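Local structure of restriction endonuclease EcoP15I, restriction subunit (Escherichia coli, 4ZCF) at residues C[217-228]-C[241-252]. The protein cleaves DNA 25-27 base pairs downstream of one of two inversely oriented 5'-CAGCAG-3' sites, together with the Mod subunit, as the helicase-type subunit of a type III enzyme. Numbering follows the deposited sequence.
With AMP (adenosine monophosphate), chain H.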
# COMPACT_ATOMS: atom_id res chain seq x y z
N ARG C 217 -9.08 -18.40 14.33
CA ARG C 217 -9.35 -19.57 15.16
C ARG C 217 -8.26 -20.64 14.97
O ARG C 217 -7.74 -21.16 15.96
CB ARG C 217 -10.75 -20.12 14.87
CG ARG C 217 -11.10 -21.34 15.73
CD ARG C 217 -12.27 -22.13 15.20
NE ARG C 217 -13.51 -21.34 15.17
CZ ARG C 217 -14.18 -21.03 14.07
NH1 ARG C 217 -13.75 -21.45 12.88
NH2 ARG C 217 -15.30 -20.32 14.14
N ALA C 218 -7.87 -20.92 13.70
CA ALA C 218 -6.85 -21.90 13.29
C ALA C 218 -5.42 -21.60 13.78
O ALA C 218 -4.58 -22.51 13.82
CB ALA C 218 -6.86 -22.05 11.78
N VAL C 219 -5.15 -20.33 14.11
CA VAL C 219 -3.85 -19.86 14.62
C VAL C 219 -3.66 -20.34 16.10
O VAL C 219 -2.52 -20.36 16.60
CB VAL C 219 -3.77 -18.32 14.41
CG1 VAL C 219 -3.11 -17.58 15.57
CG2 VAL C 219 -3.09 -17.99 13.10
N LYS C 220 -4.76 -20.81 16.75
CA LYS C 220 -4.85 -21.29 18.13
C LYS C 220 -4.37 -20.16 19.03
O LYS C 220 -3.26 -20.21 19.55
CB LYS C 220 -4.08 -22.62 18.33
CG LYS C 220 -4.63 -23.80 17.55
CD LYS C 220 -3.59 -24.92 17.50
CE LYS C 220 -3.74 -25.83 16.29
NZ LYS C 220 -2.42 -26.28 15.78
N PRO C 221 -5.14 -19.05 19.16
CA PRO C 221 -4.60 -17.89 19.90
C PRO C 221 -4.78 -17.83 21.41
O PRO C 221 -5.66 -18.49 21.97
CB PRO C 221 -5.29 -16.71 19.21
CG PRO C 221 -6.59 -17.27 18.74
CD PRO C 221 -6.46 -18.75 18.58
N PHE C 222 -3.97 -16.97 22.05
CA PHE C 222 -4.04 -16.61 23.46
C PHE C 222 -4.60 -15.18 23.46
O PHE C 222 -4.00 -14.28 22.87
CB PHE C 222 -2.64 -16.68 24.13
CG PHE C 222 -2.36 -17.96 24.88
CD1 PHE C 222 -2.33 -19.18 24.22
CD2 PHE C 222 -2.16 -17.94 26.25
CE1 PHE C 222 -2.07 -20.36 24.93
CE2 PHE C 222 -1.90 -19.13 26.95
CZ PHE C 222 -1.87 -20.33 26.29
N ILE C 223 -5.80 -14.99 24.04
CA ILE C 223 -6.49 -13.70 24.03
C ILE C 223 -6.46 -12.96 25.35
O ILE C 223 -6.84 -13.52 26.36
CB ILE C 223 -7.94 -13.80 23.48
CG1 ILE C 223 -7.99 -14.49 22.11
CG2 ILE C 223 -8.61 -12.42 23.47
CD1 ILE C 223 -9.37 -14.63 21.54
N ILE C 224 -6.08 -11.66 25.29
CA ILE C 224 -6.04 -10.70 26.39
C ILE C 224 -7.27 -9.78 26.27
O ILE C 224 -7.52 -9.23 25.20
CB ILE C 224 -4.72 -9.85 26.33
CG1 ILE C 224 -3.43 -10.72 26.26
CG2 ILE C 224 -4.67 -8.75 27.41
CD1 ILE C 224 -3.04 -11.54 27.48
N ILE C 225 -7.99 -9.58 27.38
CA ILE C 225 -9.12 -8.65 27.43
C ILE C 225 -8.83 -7.50 28.39
O ILE C 225 -8.62 -7.72 29.58
CB ILE C 225 -10.50 -9.34 27.62
CG1 ILE C 225 -11.01 -9.84 26.26
CG2 ILE C 225 -11.55 -8.36 28.21
CD1 ILE C 225 -11.00 -11.20 26.10
N ASP C 226 -8.78 -6.27 27.82
CA ASP C 226 -8.54 -5.00 28.49
C ASP C 226 -9.91 -4.42 28.86
O ASP C 226 -10.76 -4.25 27.99
CB ASP C 226 -7.80 -4.04 27.53
CG ASP C 226 -6.97 -2.97 28.21
OD1 ASP C 226 -7.56 -2.14 28.92
OD2 ASP C 226 -5.76 -2.91 27.96
N GLU C 227 -10.11 -4.13 30.16
CA GLU C 227 -11.37 -3.63 30.77
C GLU C 227 -12.49 -4.66 30.48
O GLU C 227 -13.25 -4.48 29.53
CB GLU C 227 -11.74 -2.19 30.31
CG GLU C 227 -10.57 -1.22 30.15
CD GLU C 227 -9.95 -0.60 31.39
OE1 GLU C 227 -10.07 -1.19 32.49
OE2 GLU C 227 -9.30 0.46 31.25
N PRO C 228 -12.54 -5.80 31.23
CA PRO C 228 -13.51 -6.85 30.89
C PRO C 228 -14.97 -6.52 31.11
O PRO C 228 -15.84 -7.24 30.61
CB PRO C 228 -13.05 -8.05 31.73
CG PRO C 228 -12.34 -7.45 32.87
CD PRO C 228 -11.71 -6.19 32.39
N ILE C 241 -16.00 -13.12 20.22
CA ILE C 241 -14.67 -13.50 20.76
C ILE C 241 -14.67 -15.02 20.98
O ILE C 241 -13.68 -15.68 20.64
CB ILE C 241 -14.30 -12.70 22.05
CG1 ILE C 241 -14.16 -11.19 21.76
CG2 ILE C 241 -13.03 -13.27 22.76
CD1 ILE C 241 -14.27 -10.26 22.97
N GLU C 242 -15.81 -15.59 21.46
CA GLU C 242 -15.99 -17.05 21.63
C GLU C 242 -15.76 -17.83 20.32
O GLU C 242 -15.26 -18.95 20.36
CB GLU C 242 -17.37 -17.41 22.22
CG GLU C 242 -17.49 -17.19 23.71
CD GLU C 242 -18.88 -17.29 24.34
OE1 GLU C 242 -19.81 -17.81 23.68
OE2 GLU C 242 -19.02 -16.89 25.51
N LYS C 243 -16.08 -17.22 19.16
CA LYS C 243 -15.91 -17.81 17.83
C LYS C 243 -14.45 -18.18 17.49
O LYS C 243 -14.23 -18.99 16.59
CB LYS C 243 -16.44 -16.86 16.74
CG LYS C 243 -17.94 -16.84 16.53
CD LYS C 243 -18.30 -15.71 15.56
CE LYS C 243 -19.77 -15.65 15.25
NZ LYS C 243 -20.17 -14.31 14.75
N PHE C 244 -13.46 -17.56 18.18
CA PHE C 244 -12.03 -17.83 17.94
C PHE C 244 -11.52 -19.13 18.54
O PHE C 244 -10.38 -19.51 18.27
CB PHE C 244 -11.15 -16.67 18.43
CG PHE C 244 -11.33 -15.36 17.73
CD1 PHE C 244 -11.29 -15.28 16.34
CD2 PHE C 244 -11.49 -14.18 18.46
CE1 PHE C 244 -11.48 -14.06 15.69
CE2 PHE C 244 -11.66 -12.96 17.81
CZ PHE C 244 -11.65 -12.91 16.43
N ASN C 245 -12.33 -19.79 19.41
CA ASN C 245 -11.98 -21.00 20.14
C ASN C 245 -10.53 -20.91 20.65
O ASN C 245 -9.64 -21.71 20.28
CB ASN C 245 -12.31 -22.29 19.34
CG ASN C 245 -13.80 -22.46 19.08
OD1 ASN C 245 -14.28 -22.34 17.94
ND2 ASN C 245 -14.59 -22.71 20.12
N ALA C 246 -10.30 -19.82 21.42
CA ALA C 246 -9.02 -19.44 22.00
C ALA C 246 -8.52 -20.48 23.02
O ALA C 246 -9.33 -21.11 23.70
CB ALA C 246 -9.14 -18.08 22.65
N GLN C 247 -7.18 -20.65 23.10
CA GLN C 247 -6.59 -21.61 24.03
C GLN C 247 -6.92 -21.25 25.46
O GLN C 247 -7.38 -22.11 26.21
CB GLN C 247 -5.07 -21.76 23.82
CG GLN C 247 -4.68 -22.67 22.67
CD GLN C 247 -3.18 -22.72 22.48
OE1 GLN C 247 -2.45 -23.38 23.21
NE2 GLN C 247 -2.69 -22.03 21.47
N TYR C 248 -6.72 -19.96 25.83
CA TYR C 248 -6.95 -19.35 27.15
C TYR C 248 -7.19 -17.86 26.99
O TYR C 248 -6.58 -17.23 26.13
CB TYR C 248 -5.73 -19.55 28.08
CG TYR C 248 -5.52 -20.97 28.53
CD1 TYR C 248 -4.75 -21.86 27.79
CD2 TYR C 248 -6.10 -21.44 29.71
CE1 TYR C 248 -4.59 -23.19 28.17
CE2 TYR C 248 -5.94 -22.77 30.11
CZ TYR C 248 -5.19 -23.63 29.34
OH TYR C 248 -5.04 -24.94 29.71
N ILE C 249 -8.06 -17.30 27.85
CA ILE C 249 -8.40 -15.88 27.86
C ILE C 249 -7.97 -15.22 29.19
O ILE C 249 -8.47 -15.61 30.25
CB ILE C 249 -9.91 -15.64 27.52
CG1 ILE C 249 -10.27 -16.17 26.11
CG2 ILE C 249 -10.30 -14.18 27.68
CD1 ILE C 249 -11.62 -16.77 26.01
N ILE C 250 -7.07 -14.21 29.12
CA ILE C 250 -6.62 -13.50 30.32
C ILE C 250 -7.23 -12.09 30.36
O ILE C 250 -6.87 -11.27 29.52
CB ILE C 250 -5.07 -13.53 30.55
CG1 ILE C 250 -4.40 -14.86 30.11
CG2 ILE C 250 -4.79 -13.28 32.04
CD1 ILE C 250 -3.93 -14.97 28.68
N ARG C 251 -8.17 -11.84 31.32
CA ARG C 251 -8.90 -10.56 31.45
C ARG C 251 -8.23 -9.63 32.45
O ARG C 251 -7.88 -10.07 33.55
CB ARG C 251 -10.38 -10.77 31.82
CG ARG C 251 -11.14 -11.80 30.97
CD ARG C 251 -12.63 -11.83 31.31
NE ARG C 251 -12.90 -12.24 32.69
CZ ARG C 251 -14.09 -12.23 33.28
NH1 ARG C 251 -15.17 -11.85 32.61
NH2 ARG C 251 -14.22 -12.60 34.55
N TYR C 252 -8.07 -8.35 32.09
CA TYR C 252 -7.36 -7.37 32.91
C TYR C 252 -8.17 -6.14 33.12
O TYR C 252 -8.59 -5.50 32.15
CB TYR C 252 -6.02 -6.97 32.26
CG TYR C 252 -5.02 -8.10 32.21
CD1 TYR C 252 -5.05 -9.04 31.18
CD2 TYR C 252 -3.99 -8.19 33.14
CE1 TYR C 252 -4.10 -10.05 31.09
CE2 TYR C 252 -3.04 -9.20 33.08
CZ TYR C 252 -3.11 -10.14 32.06
OH TYR C 252 -2.20 -11.16 31.99
P AMP H . -4.97 0.84 29.00
O1P AMP H . -6.43 1.06 28.99
O2P AMP H . -4.75 0.03 30.23
O3P AMP H . -4.72 -0.12 27.90
O5' AMP H . -4.10 2.18 28.87
C5' AMP H . -3.15 2.51 29.86
C4' AMP H . -1.96 3.21 29.28
O4' AMP H . -0.99 3.52 30.32
C3' AMP H . -1.25 2.32 28.32
O3' AMP H . -1.75 2.56 27.01
C2' AMP H . 0.18 2.63 28.46
O2' AMP H . 0.58 3.63 27.52
C1' AMP H . 0.34 3.19 29.84
N9 AMP H . 1.03 2.36 30.73
C8 AMP H . 0.55 1.21 31.16
N7 AMP H . 1.43 0.65 32.05
C5 AMP H . 2.53 1.61 32.18
C6 AMP H . 3.75 1.72 32.90
N6 AMP H . 4.17 0.70 33.79
N1 AMP H . 4.51 2.83 32.72
C2 AMP H . 4.16 3.80 31.89
N3 AMP H . 3.03 3.77 31.19
C4 AMP H . 2.18 2.72 31.28
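Arg217 reaches across to the type I turn Glu242-Asn245, with CB and CG against Phe244 O, CG at 3.2 Å; CD comes alongside Asn245 OD1. CG stands anti to the backbone N (chi1 -180°) and the chain bends at chi3, which brings NE within 2.8 Å of Lys243 O. NE also lies 3.0 Å from Asn245 OD1; both are weak, bent hydrogen bonds. NH2 adds a third weak bond to Lys243 O, while NH1 makes a salt bridge with Asp214. A leucine here would probably leave Lys243 O and Asn245 OD1 without this donor and Asp214 without its positive mate.

Beyond the turn, Gln247 NE2 donates to Lys220 O at 2.7 Å, coming from above the carbonyl plane, and Gln247 OE1 lies in the plane of the Phe222 ring, at its edge. Strands 222-226 and 248-252 then run parallel, the ladder passing from Ile223 N to Tyr248 O and on to Tyr252 N, 2.6 Å from Ile225 O. Ile223 CD1 packs on Ala246 CB and the Phe244 ring; Ile224 CD1 meets Ile250 CD1 at 3.7 Å on the other face. This beta-alpha-beta unit is consistent with the Walker B region of a helicase-type P-loop domain. Asp226 OD2 sits 3.0 Å from AMP O3P, while Tyr94 OH bonds the same oxygen and Glu227 pairs with Lys90. The last rung, Glu227 N to Tyr252 O, probably helps hold this acidic pair near the nucleotide's phosphate.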